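PDB 2RK9: Glyoxalase/bleomycin resistance protein/dioxygenase from Vibrio splendidus, which belongs to the glyoxalase/bleomycin resistance protein/dioxygenase superfamily and may act as a metal-dependent enzyme or bind a small molecule. Local coordinates for the interface of chains A and B. Sequence-based numbering; all coordinates share one arbitrary frame. Chains: chain A/B, Glyoxalase/bleomycin resistance protein/dioxygenase.

The interface of chains A and B. Residues chain A 29, 45, 48-50; chain B 7, 79-80, 132.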
ATOM      1  N   PHE A  29      15.442  -4.055   4.876  1.00 11.89           N
ATOM      2  CA  PHE A  29      15.239  -3.304   3.638  1.00 11.51           C
ATOM      3  C   PHE A  29      16.520  -2.557   3.283  1.00 10.69           C
ATOM      4  O   PHE A  29      17.353  -2.286   4.145  1.00 10.92           O
ATOM      5  CB  PHE A  29      14.122  -2.260   3.797  1.00 10.56           C
ATOM      6  CG  PHE A  29      12.725  -2.807   3.657  1.00  9.06           C
ATOM      7  CD1 PHE A  29      11.840  -2.234   2.749  1.00  9.32           C
ATOM      8  CD2 PHE A  29      12.276  -3.851   4.464  1.00  9.85           C
ATOM      9  CE1 PHE A  29      10.526  -2.692   2.649  1.00  7.98           C
ATOM     10  CE2 PHE A  29      10.966  -4.313   4.372  1.00 10.19           C
ATOM     11  CZ  PHE A  29      10.088  -3.733   3.465  1.00  8.93           C
ATOM     12  N   LEU A  45      12.794  -4.005  -0.829  1.00  8.35           N
ATOM     13  CA  LEU A  45      13.086  -5.304  -0.263  1.00  9.66           C
ATOM     14  C   LEU A  45      12.948  -6.248  -1.444  1.00 10.70           C
ATOM     15  O   LEU A  45      11.841  -6.621  -1.831  1.00  9.32           O
ATOM     16  CB  LEU A  45      12.099  -5.688   0.842  1.00 11.61           C
ATOM     17  CG  LEU A  45      12.542  -6.969   1.561  1.00 11.92           C
ATOM     18  CD1 LEU A  45      13.875  -6.725   2.241  1.00 13.53           C
ATOM     19  CD2 LEU A  45      11.504  -7.406   2.574  1.00 13.27           C
ATOM     20  N   VAL A  48      10.607  -4.846  -4.221  1.00  8.89           N
ATOM     21  CA  VAL A  48       9.309  -4.310  -3.829  1.00  9.45           C
ATOM     22  C   VAL A  48       9.643  -3.039  -3.052  1.00  8.59           C
ATOM     23  O   VAL A  48      10.349  -3.080  -2.042  1.00  8.25           O
ATOM     24  CB  VAL A  48       8.514  -5.307  -2.955  1.00  9.62           C
ATOM     25  CG1 VAL A  48       7.130  -4.749  -2.670  1.00 10.28           C
ATOM     26  CG2 VAL A  48       8.395  -6.655  -3.670  1.00  9.81           C
ATOM     27  N   ASP A  49       9.142  -1.910  -3.543  1.00  9.20           N
ATOM     28  CA  ASP A  49       9.454  -0.620  -2.949  1.00  9.13           C
ATOM     29  C   ASP A  49       8.440   0.024  -2.013  1.00  8.86           C
ATOM     30  O   ASP A  49       7.238  -0.215  -2.094  1.00  7.38           O
ATOM     31  CB  ASP A  49       9.778   0.388  -4.059  1.00 10.79           C
ATOM     32  CG  ASP A  49      10.805  -0.135  -5.054  1.00 11.38           C
ATOM     33  OD1 ASP A  49      11.550  -1.084  -4.732  1.00 12.90           O
ATOM     34  OD2 ASP A  49      10.873   0.427  -6.164  1.00 13.87           O
ATOM     35  N   VAL A  50       8.961   0.875  -1.131  1.00  7.62           N
ATOM     36  CA  VAL A  50       8.149   1.626  -0.182  1.00  7.58           C
ATOM     37  C   VAL A  50       8.861   2.957   0.076  1.00  6.64           C
ATOM     38  O   VAL A  50      10.092   3.035   0.008  1.00  7.24           O
ATOM     39  CB  VAL A  50       7.969   0.858   1.151  1.00  8.63           C
ATOM     40  CG1 VAL A  50       9.315   0.679   1.851  1.00  8.47           C
ATOM     41  CG2 VAL A  50       6.979   1.607   2.043  1.00  9.39           C
TER
ATOM     42  N   VAL B   7       3.495  -5.727  -3.579  1.00  8.13           N
ATOM     43  CA  VAL B   7       2.846  -5.416  -2.319  1.00  8.29           C
ATOM     44  C   VAL B   7       1.424  -5.110  -2.752  1.00  6.90           C
ATOM     45  O   VAL B   7       1.211  -4.303  -3.652  1.00  7.18           O
ATOM     46  CB  VAL B   7       3.438  -4.179  -1.587  1.00  7.64           C
ATOM     47  CG1 VAL B   7       3.446  -2.949  -2.492  1.00  9.35           C
ATOM     48  CG2 VAL B   7       2.599  -3.894  -0.341  1.00  7.59           C
ATOM     49  N   TRP B  79       2.618  -8.071   1.586  1.00  6.87           N
ATOM     50  CA  TRP B  79       3.934  -7.921   0.990  1.00  5.90           C
ATOM     51  C   TRP B  79       4.662  -9.223   0.676  1.00  6.64           C
ATOM     52  O   TRP B  79       5.036  -9.962   1.590  1.00  5.91           O
ATOM     53  CB  TRP B  79       4.763  -7.077   1.956  1.00  6.10           C
ATOM     54  CG  TRP B  79       6.060  -6.592   1.428  1.00  6.64           C
ATOM     55  CD1 TRP B  79       7.156  -7.342   1.140  1.00  8.35           C
ATOM     56  CD2 TRP B  79       6.412  -5.232   1.150  1.00  7.22           C
ATOM     57  NE1 TRP B  79       8.180  -6.533   0.697  1.00  7.53           N
ATOM     58  CE2 TRP B  79       7.747  -5.233   0.693  1.00  8.16           C
ATOM     59  CE3 TRP B  79       5.726  -4.011   1.239  1.00  5.72           C
ATOM     60  CZ2 TRP B  79       8.415  -4.064   0.327  1.00  7.70           C
ATOM     61  CZ3 TRP B  79       6.395  -2.845   0.871  1.00  7.39           C
ATOM     62  CH2 TRP B  79       7.725  -2.884   0.420  1.00  6.96           C
ATOM     63  N   ASP B  80       4.878  -9.491  -0.612  1.00  6.74           N
ATOM     64  CA  ASP B  80       5.565 -10.715  -1.029  1.00  7.37           C
ATOM     65  C   ASP B  80       7.053 -10.672  -0.728  1.00  7.37           C
ATOM     66  O   ASP B  80       7.733  -9.709  -1.070  1.00  7.95           O
ATOM     67  CB  ASP B  80       5.396 -10.967  -2.531  1.00  8.81           C
ATOM     68  CG  ASP B  80       3.954 -11.116  -2.948  1.00 11.74           C
ATOM     69  OD1 ASP B  80       3.134 -11.596  -2.138  1.00 13.40           O
ATOM     70  OD2 ASP B  80       3.642 -10.763  -4.104  1.00 12.67           O
ATOM     71  N   PHE B 132       3.711 -10.040   5.695  1.00  5.48           N
ATOM     72  CA  PHE B 132       4.702 -10.602   4.784  1.00  5.97           C
ATOM     73  C   PHE B 132       4.265 -12.002   4.388  1.00  6.92           C
ATOM     74  O   PHE B 132       3.850 -12.791   5.237  1.00  7.11           O
ATOM     75  CB  PHE B 132       6.076 -10.610   5.458  1.00  6.25           C
ATOM     76  CG  PHE B 132       6.655  -9.236   5.643  1.00  6.75           C
ATOM     77  CD1 PHE B 132       7.059  -8.492   4.541  1.00  8.65           C
ATOM     78  CD2 PHE B 132       6.746  -8.663   6.910  1.00  9.27           C
ATOM     79  CE1 PHE B 132       7.545  -7.198   4.693  1.00  9.61           C
ATOM     80  CE2 PHE B 132       7.231  -7.367   7.071  1.00  9.43           C
ATOM     81  CZ  PHE B 132       7.628  -6.634   5.960  1.00 10.63           C
TER
HETATM   82  O   HOH W   1      10.076  -8.393  -0.733  1.00  8.96           O
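B:Trp79 reaches across the two-fold interface and slots its indole between A:Val48 and A:Phe29. On one face of the indole, methyl CG1 of A:Val48 lies over the six-membered ring, 3.5 Å from its centroid, as a CH-pi contact. With chi1 at -175°, CG1 is turned away from the A:Val48 nitrogen and onto the indole face. The A:Val48 side chain and the indole run antiparallel, alongside one another. The same methyl also touches CB of B:Val7 at 3.9 Å, in the corner that B:Val7 forms with the indole. The CE1/CZ edge of the A:Phe29 ring meets the opposite face, with CE1 of A:Phe29 3.4 Å from CZ2 of B:Trp79. The two ring planes are tilted by about 50°, so this is not a parallel stack. A:Leu45 CB covers the centre of one A:Phe29 face and supports that ring from within chain A. At the far end of the indole, CB of A:Val50 lies 3.8 Å from CH2 of B:Trp79, the side chains meeting at about a right angle.

A water gives a polar bridge between the chains. It lies 3.0 Å from the indole nitrogen NE1 of B:Trp79, which donates to it along a bent path (141° at H). The water is also 2.7 Å from the backbone O of A:Leu45 and 2.7 Å from the backbone O of B:Asp80. It thus ties the two chains together and probably helps fix the indole's rotation.

The symmetry repeats the patch with the chains exchanged. The deposited dimer may be biological, as dimers are common in this superfamily. In the fold, B:Trp79 projects from strand 75-80 towards strands 40-45 and 48-54 of chain A and the loop residue A:Phe29.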